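Local atomic coordinates of CalG4 (Micromonospora echinospora, PDB entry 3IA7), a protein that has the two-domain architecture of the GT-B fold, in which each domain is built round a parallel beta-sheet flanked by helices. Residues A251-F256 and P353-R357; V318-L322 and A359-L363; E339-G343 and R372-M376. The contacts are given in a common frame with arbitrary orientation. Residues are numbered along the deposited sequence.

Three contacts in the C-terminal domain of CalG4 illustrate how helices close over a parallel sheet. Contacts 1 and 2 share helix 353-365: its first turn meets helix 246-256, and a later turn lies over strand 320-322. Their centres are about 13 Å apart, and F256 CZ touches V360 CB at 3.7 Å. Contact 3, about 12 Å from contact 2 between centres, brings in the next helix, 367-381; V373 CG2 reaches P319 CA at 4.0 Å, and L363 CD1 approaches G343 CA at 3.9 Å. Contacts 1 and 3 stay apart, with nearest atoms about 12 Å from each other. The calcium-site residues, L42, E46, Q225 and H297, all belong to other parts of the chain.

Contact 1 (A251-F256 and P353-R357); sequences ACAQAF and PASIR
Segment 251-256 of helix 246-256 meets the first turn of helix 353-365; the axes of the two segments approach to 7.8 Å and cross at -70°. The backbones come nearest where A255 CA lies 4.1 Å from P353 CA, an approach that the small A255 side chain permits: its CB presses tightly on P353, 2.9 Å from P353 O and 4.0 Å from P353 CB. Beside it, I356 (mt) is a knob in the hole lined by A251, C252, A255 and F256. I356 CD1 lies 3.9 Å from A251 CB and 4.2 Å from C252 SG, while I356 CG2 meets F256 CE2 at 4.0 Å. Such interlocking joins neighbouring helices on one face of a Rossmann-like sheet; C252 and I356 both rest on L302 of strand 298-303. R357 lays its CB over one face of the F256 ring, F256 CZ being 3.7 Å from R357 CA. The R357 guanidinium turns back (chi3 near +64°), and R357 NH1 donates a hydrogen bond to A255 O at 2.9 Å.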
loop_
_atom_site.group_PDB
_atom_site.type_symbol
_atom_site.label_atom_id
_atom_site.label_comp_id
_atom_site.label_asym_id
_atom_site.label_seq_id
_atom_site.Cartn_x
_atom_site.Cartn_y
_atom_site.Cartn_z
ATOM N N ALA A 251 -15.492 -4.440 -25.658
ATOM C CA ALA A 251 -15.440 -3.204 -26.459
ATOM C C ALA A 251 -14.109 -2.498 -26.333
ATOM O O ALA A 251 -13.586 -2.011 -27.321
ATOM C CB ALA A 251 -16.554 -2.259 -26.069
ATOM N N CYS A 252 -13.569 -2.453 -25.100
ATOM C CA CYS A 252 -12.240 -1.861 -24.825
ATOM C C CYS A 252 -11.161 -2.647 -25.528
ATOM O O CYS A 252 -10.268 -2.052 -26.139
ATOM C CB CYS A 252 -11.947 -1.801 -23.298
ATOM S SG CYS A 252 -12.871 -0.515 -22.463
ATOM N N ALA A 253 -11.257 -3.986 -25.475
ATOM C CA ALA A 253 -10.283 -4.842 -26.127
ATOM C C ALA A 253 -10.337 -4.607 -27.623
ATOM O O ALA A 253 -9.283 -4.425 -28.274
ATOM C CB ALA A 253 -10.566 -6.360 -25.810
ATOM N N GLN A 254 -11.562 -4.610 -28.166
ATOM C CA GLN A 254 -11.798 -4.352 -29.600
ATOM C C GLN A 254 -11.211 -2.993 -30.039
ATOM O O GLN A 254 -10.544 -2.907 -31.067
ATOM C CB GLN A 254 -13.303 -4.474 -29.967
ATOM C CG GLN A 254 -13.823 -5.939 -29.927
ATOM C CD GLN A 254 -15.363 -6.125 -29.676
ATOM O OE1 GLN A 254 -16.145 -5.167 -29.531
ATOM N NE2 GLN A 254 -15.777 -7.384 -29.619
ATOM N N ALA A 255 -11.414 -1.965 -29.215
ATOM C CA ALA A 255 -10.916 -0.623 -29.491
ATOM C C ALA A 255 -9.398 -0.545 -29.774
ATOM O O ALA A 255 -8.976 0.187 -30.647
ATOM C CB ALA A 255 -11.311 0.338 -28.360
ATOM N N PHE A 256 -8.592 -1.319 -29.069
ATOM C CA PHE A 256 -7.127 -1.224 -29.203
ATOM C C PHE A 256 -6.433 -2.411 -29.927
ATOM O O PHE A 256 -5.194 -2.429 -30.057
ATOM C CB PHE A 256 -6.472 -0.910 -27.830
ATOM C CG PHE A 256 -6.969 0.382 -27.207
ATOM C CD1 PHE A 256 -6.367 1.611 -27.546
ATOM C CD2 PHE A 256 -8.095 0.381 -26.364
ATOM C CE1 PHE A 256 -6.855 2.820 -27.018
ATOM C CE2 PHE A 256 -8.609 1.587 -25.842
ATOM C CZ PHE A 256 -7.977 2.791 -26.164
ATOM N N PRO A 353 -16.321 0.632 -29.783
ATOM C CA PRO A 353 -14.831 0.546 -29.748
ATOM C C PRO A 353 -14.061 1.739 -30.359
ATOM O O PRO A 353 -13.084 2.193 -29.774
ATOM C CB PRO A 353 -14.540 -0.752 -30.504
ATOM C CG PRO A 353 -15.761 -1.580 -30.277
ATOM C CD PRO A 353 -16.931 -0.631 -30.233
ATOM N N ALA A 354 -14.493 2.251 -31.509
ATOM C CA ALA A 354 -13.799 3.385 -32.140
ATOM C C ALA A 354 -13.939 4.655 -31.302
ATOM O O ALA A 354 -13.012 5.482 -31.209
ATOM C CB ALA A 354 -14.328 3.627 -33.533
ATOM N N SER A 355 -15.104 4.836 -30.706
ATOM C CA SER A 355 -15.290 5.962 -29.812
ATOM C C SER A 355 -14.341 5.902 -28.614
ATOM O O SER A 355 -13.759 6.917 -28.204
ATOM C CB SER A 355 -16.748 6.034 -29.349
ATOM O OG SER A 355 -16.867 7.072 -28.386
ATOM N N ILE A 356 -14.173 4.707 -28.054
ATOM C CA ILE A 356 -13.272 4.513 -26.904
ATOM C C ILE A 356 -11.823 4.812 -27.281
ATOM O O ILE A 356 -11.134 5.573 -26.595
ATOM C CB ILE A 356 -13.367 3.077 -26.354
ATOM C CG1 ILE A 356 -14.750 2.809 -25.757
ATOM C CG2 ILE A 356 -12.328 2.793 -25.252
ATOM C CD1 ILE A 356 -15.027 1.309 -25.565
ATOM N N ARG A 357 -11.355 4.227 -28.373
ATOM C CA ARG A 357 -9.954 4.444 -28.810
ATOM C C ARG A 357 -9.668 5.922 -29.085
ATOM O O ARG A 357 -8.666 6.461 -28.582
ATOM C CB ARG A 357 -9.613 3.555 -30.011
ATOM C CG ARG A 357 -8.302 3.920 -30.706
ATOM C CD ARG A 357 -8.115 3.200 -32.036
ATOM N NE ARG A 357 -9.101 3.540 -33.098
ATOM C CZ ARG A 357 -10.109 2.752 -33.475
ATOM N NH1 ARG A 357 -10.291 1.563 -32.877
ATOM N NH2 ARG A 357 -10.941 3.145 -34.461
#

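Contact 2 (V318-L322 and A359-L363); sequences VPLVL and AVERL
Helix against strand is the elementary layer contact of a Rossmann-like alpha/beta domain, seen here where helix 353-365 lies over strand 320-322 of the parallel sheet. The strand and the helical segment run at 144° to each other, their axes 8.7 Å apart at closest approach, and V321 CA is 6.5 Å from V360 CA. Extended backbone alternates the side chains: V321 points toward the helix, whereas L320 points away and packs on helix 307-315, on the other side of the sheet. V321, with chi1 at 180°, presents CG2 to the helix, 4.0 Å from V360 CA and 4.1 Å from V360 CG2. The helix replies with L363, whose chi1 is t but whose chi2 of 92° falls between wells. L363 CD2 thereby points into the backbone of 319-321, 3.7 Å from V321 CG2 and 3.6 Å from P319 CB. No hydrogen bond crosses this apolar interface, and its tightest approach is that of L363 CD2 to L320 O at 3.4 Å.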
loop_
_atom_site.group_PDB
_atom_site.type_symbol
_atom_site.label_atom_id
_atom_site.label_comp_id
_atom_site.label_asym_id
_atom_site.label_seq_id
_atom_site.Cartn_x
_atom_site.Cartn_y
_atom_site.Cartn_z
ATOM N N VAL A 318 -1.214 10.264 -14.113
ATOM C CA VAL A 318 -1.902 9.680 -15.282
ATOM C C VAL A 318 -3.242 10.349 -15.488
ATOM O O VAL A 318 -4.090 10.296 -14.573
ATOM C CB VAL A 318 -2.179 8.176 -15.072
ATOM C CG1 VAL A 318 -2.937 7.527 -16.268
ATOM C CG2 VAL A 318 -0.849 7.458 -14.824
ATOM N N PRO A 319 -3.463 10.904 -16.686
ATOM C CA PRO A 319 -4.758 11.525 -16.973
ATOM C C PRO A 319 -5.885 10.493 -17.192
ATOM O O PRO A 319 -5.617 9.349 -17.562
ATOM C CB PRO A 319 -4.495 12.360 -18.257
ATOM C CG PRO A 319 -3.398 11.636 -18.964
ATOM C CD PRO A 319 -2.525 10.992 -17.832
ATOM N N LEU A 320 -7.134 10.895 -16.972
ATOM C CA LEU A 320 -8.252 9.914 -16.934
ATOM C C LEU A 320 -9.246 10.100 -18.084
ATOM O O LEU A 320 -9.544 11.236 -18.500
ATOM C CB LEU A 320 -9.015 10.050 -15.610
ATOM C CG LEU A 320 -8.326 9.569 -14.323
ATOM C CD1 LEU A 320 -6.902 9.974 -14.318
ATOM C CD2 LEU A 320 -9.028 10.202 -13.150
ATOM N N VAL A 321 -9.785 8.986 -18.577
ATOM C CA VAL A 321 -11.046 9.034 -19.295
ATOM C C VAL A 321 -12.056 8.335 -18.364
ATOM O O VAL A 321 -11.793 7.227 -17.867
ATOM C CB VAL A 321 -10.987 8.352 -20.652
ATOM C CG1 VAL A 321 -12.358 8.429 -21.374
ATOM C CG2 VAL A 321 -9.872 9.019 -21.525
ATOM N N LEU A 322 -13.142 9.035 -18.075
ATOM C CA LEU A 322 -14.133 8.608 -17.093
ATOM C C LEU A 322 -15.372 8.022 -17.754
ATOM O O LEU A 322 -15.856 8.536 -18.772
ATOM C CB LEU A 322 -14.505 9.781 -16.184
ATOM C CG LEU A 322 -13.367 10.200 -15.219
ATOM C CD1 LEU A 322 -13.898 11.004 -14.085
ATOM C CD2 LEU A 322 -12.554 9.059 -14.599
ATOM N N ALA A 359 -11.285 8.647 -28.031
ATOM C CA ALA A 359 -11.353 9.399 -26.782
ATOM C C ALA A 359 -10.069 9.272 -25.943
ATOM O O ALA A 359 -9.548 10.254 -25.388
ATOM C CB ALA A 359 -12.586 8.931 -25.955
ATOM N N VAL A 360 -9.560 8.060 -25.838
ATOM C CA VAL A 360 -8.346 7.818 -25.056
ATOM C C VAL A 360 -7.158 8.466 -25.772
ATOM O O VAL A 360 -6.289 9.081 -25.133
ATOM C CB VAL A 360 -8.104 6.291 -24.858
ATOM C CG1 VAL A 360 -6.674 6.001 -24.380
ATOM C CG2 VAL A 360 -9.187 5.675 -23.859
ATOM N N GLU A 361 -7.115 8.364 -27.105
ATOM C CA GLU A 361 -5.957 8.901 -27.798
ATOM C C GLU A 361 -5.911 10.428 -27.661
ATOM O O GLU A 361 -4.854 11.014 -27.413
ATOM C CB GLU A 361 -5.910 8.420 -29.245
ATOM C CG GLU A 361 -5.304 6.998 -29.257
ATOM C CD GLU A 361 -5.268 6.323 -30.615
ATOM O OE1 GLU A 361 -5.777 6.866 -31.637
ATOM O OE2 GLU A 361 -4.698 5.222 -30.652
ATOM N N ARG A 362 -7.076 11.050 -27.797
ATOM C CA ARG A 362 -7.191 12.500 -27.707
ATOM C C ARG A 362 -6.752 12.961 -26.306
ATOM O O ARG A 362 -5.982 13.908 -26.166
ATOM C CB ARG A 362 -8.627 12.896 -27.968
ATOM C CG ARG A 362 -8.958 14.286 -27.565
ATOM C CD ARG A 362 -10.376 14.613 -27.951
ATOM N NE ARG A 362 -10.614 14.334 -29.365
ATOM C CZ ARG A 362 -10.244 15.152 -30.359
ATOM N NH1 ARG A 362 -9.585 16.291 -30.097
ATOM N NH2 ARG A 362 -10.529 14.838 -31.614
ATOM N N LEU A 363 -7.253 12.285 -25.290
ATOM C CA LEU A 363 -6.963 12.643 -23.878
ATOM C C LEU A 363 -5.456 12.467 -23.599
ATOM O O LEU A 363 -4.789 13.364 -23.039
ATOM C CB LEU A 363 -7.776 11.778 -22.907
ATOM C CG LEU A 363 -7.159 12.172 -21.533
ATOM C CD1 LEU A 363 -7.946 13.316 -20.924
ATOM C CD2 LEU A 363 -6.877 11.010 -20.632
#

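Contact 3 (E339-G343 and R372-M376); sequences ELGLG and RVRRM
A helix terminus followed by a strand offers a compact example of how a loop is anchored by a neighbouring helix. Segment 339-343 leaves helix 331-339 and leads into edge strand 343-345 of the Rossmann-like sheet, while 372-376 is a turn of helix 367-381; the backbones are nearest at L342 CA and V373 CA, 5.6 Å apart. From E339, still helical, the chain passes to L340 (phi/psi -86/-5, side chain mt), whose CD1 lies 4.1 Å from CE of the selenomethionine M376 and whose O is 3.4 Å from R372 CD. At G341 the chain takes positive phi (69/36) and closes a Schellman motif with two bonds back into the last helical turn. Glycine suits the place doubly, since a beta carbon here would sit only 2.6 Å from R372 NE. The carbonyl of G341 is the polar centre: R372 (chi1 m, chi2 t, chi3 m) brings its guanidinium up edge-on, and O accepts from NE at 2.8 Å and from NH2 at 3.1 Å. L342 (-103/1, mt) follows with the apolar half. Its CD2 lies 3.7 Å from R372 CB and 3.9 Å from V373 CG2, and its CD1 is 3.9 Å from M376 CE, while F314 of helix 307-315 touches L342, V373 and M376. At G343 the backbone becomes extended and the strand begins. Because the arginine bonds to a main-chain carbonyl, its hold on the loop depends on the path of the backbone at the helix end, while buried L342 packs beside it on V373 and M376.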
loop_
_atom_site.group_PDB
_atom_site.type_symbol
_atom_site.label_atom_id
_atom_site.label_comp_id
_atom_site.label_asym_id
_atom_site.label_seq_id
_atom_site.Cartn_x
_atom_site.Cartn_y
_atom_site.Cartn_z
ATOM N N GLU A 339 -14.388 19.368 -14.198
ATOM C CA GLU A 339 -14.301 20.788 -13.812
ATOM C C GLU A 339 -12.861 21.324 -13.764
ATOM O O GLU A 339 -12.561 22.459 -14.167
ATOM C CB GLU A 339 -14.969 20.982 -12.437
ATOM C CG GLU A 339 -15.273 22.404 -12.095
ATOM C CD GLU A 339 -15.564 22.635 -10.613
ATOM O OE1 GLU A 339 -15.574 21.658 -9.808
ATOM O OE2 GLU A 339 -15.768 23.834 -10.266
ATOM N N LEU A 340 -11.959 20.506 -13.270
ATOM C CA LEU A 340 -10.569 20.869 -13.175
ATOM C C LEU A 340 -9.752 20.585 -14.445
ATOM O O LEU A 340 -8.546 20.866 -14.482
ATOM C CB LEU A 340 -9.912 20.138 -11.972
ATOM C CG LEU A 340 -10.503 20.572 -10.609
ATOM C CD1 LEU A 340 -9.826 19.829 -9.500
ATOM C CD2 LEU A 340 -10.292 22.081 -10.467
ATOM N N GLY A 341 -10.363 19.958 -15.432
ATOM C CA GLY A 341 -9.620 19.630 -16.679
ATOM C C GLY A 341 -8.559 18.574 -16.494
ATOM O O GLY A 341 -7.488 18.657 -17.101
ATOM N N LEU A 342 -8.827 17.583 -15.626
ATOM C CA LEU A 342 -7.851 16.522 -15.313
ATOM C C LEU A 342 -8.204 15.221 -16.027
ATOM O O LEU A 342 -7.535 14.191 -15.873
ATOM C CB LEU A 342 -7.815 16.229 -13.792
ATOM C CG LEU A 342 -7.512 17.463 -12.937
ATOM C CD1 LEU A 342 -7.695 17.102 -11.439
ATOM C CD2 LEU A 342 -6.050 17.923 -13.216
ATOM N N GLY A 343 -9.289 15.267 -16.794
ATOM C CA GLY A 343 -9.780 14.087 -17.522
ATOM C C GLY A 343 -10.974 14.469 -18.412
ATOM O O GLY A 343 -11.562 15.558 -18.282
ATOM N N ARG A 372 -1.820 19.864 -16.073
ATOM C CA ARG A 372 -2.703 20.016 -14.900
ATOM C C ARG A 372 -2.636 18.750 -14.021
ATOM O O ARG A 372 -2.597 18.834 -12.781
ATOM C CB ARG A 372 -4.139 20.298 -15.332
ATOM C CG ARG A 372 -4.322 21.694 -15.936
ATOM C CD ARG A 372 -5.764 22.041 -16.143
ATOM N NE ARG A 372 -6.414 21.259 -17.195
ATOM C CZ ARG A 372 -6.507 21.624 -18.473
ATOM N NH1 ARG A 372 -5.980 22.772 -18.899
ATOM N NH2 ARG A 372 -7.146 20.843 -19.334
ATOM N N VAL A 373 -2.575 17.587 -14.663
ATOM C CA VAL A 373 -2.459 16.323 -13.914
ATOM C C VAL A 373 -1.079 16.243 -13.160
ATOM O O VAL A 373 -0.979 15.744 -12.012
ATOM C CB VAL A 373 -2.743 15.094 -14.827
ATOM C CG1 VAL A 373 -2.472 13.817 -14.053
ATOM C CG2 VAL A 373 -4.228 15.092 -15.280
ATOM N N ARG A 374 -0.028 16.699 -13.809
ATOM C CA ARG A 374 1.284 16.710 -13.148
ATOM C C ARG A 374 1.302 17.650 -11.914
ATOM O O ARG A 374 1.893 17.311 -10.891
ATOM C CB ARG A 374 2.378 17.057 -14.141
ATOM C CG ARG A 374 2.662 15.855 -15.004
ATOM C CD ARG A 374 3.848 16.036 -15.859
ATOM N NE ARG A 374 3.913 14.975 -16.859
ATOM C CZ ARG A 374 4.583 15.101 -17.993
ATOM N NH1 ARG A 374 5.202 16.239 -18.256
ATOM N NH2 ARG A 374 4.622 14.100 -18.858
ATOM N N ARG A 375 0.622 18.793 -12.011
ATOM C CA ARG A 375 0.436 19.686 -10.842
ATOM C C ARG A 375 -0.362 18.992 -9.757
ATOM O O ARG A 375 -0.027 19.076 -8.555
ATOM C CB ARG A 375 -0.208 21.022 -11.267
ATOM C CG ARG A 375 0.776 21.992 -11.972
ATOM C CD ARG A 375 1.093 23.246 -11.075
ATOM N NE ARG A 375 1.246 24.474 -11.875
ATOM C CZ ARG A 375 0.976 25.711 -11.447
ATOM N NH1 ARG A 375 0.532 25.929 -10.206
ATOM N NH2 ARG A 375 1.149 26.742 -12.263
HETATM N N MSE A 376 -1.401 18.258 -10.155
HETATM C CA MSE A 376 -2.199 17.487 -9.160
HETATM C C MSE A 376 -1.361 16.384 -8.499
HETATM O O MSE A 376 -1.512 16.125 -7.312
HETATM C CB MSE A 376 -3.475 16.851 -9.792
HETATM C CG MSE A 376 -4.337 16.036 -8.767
HETATM SE SE MSE A 376 -4.958 17.191 -7.276
HETATM C CE MSE A 376 -6.244 18.353 -8.075
#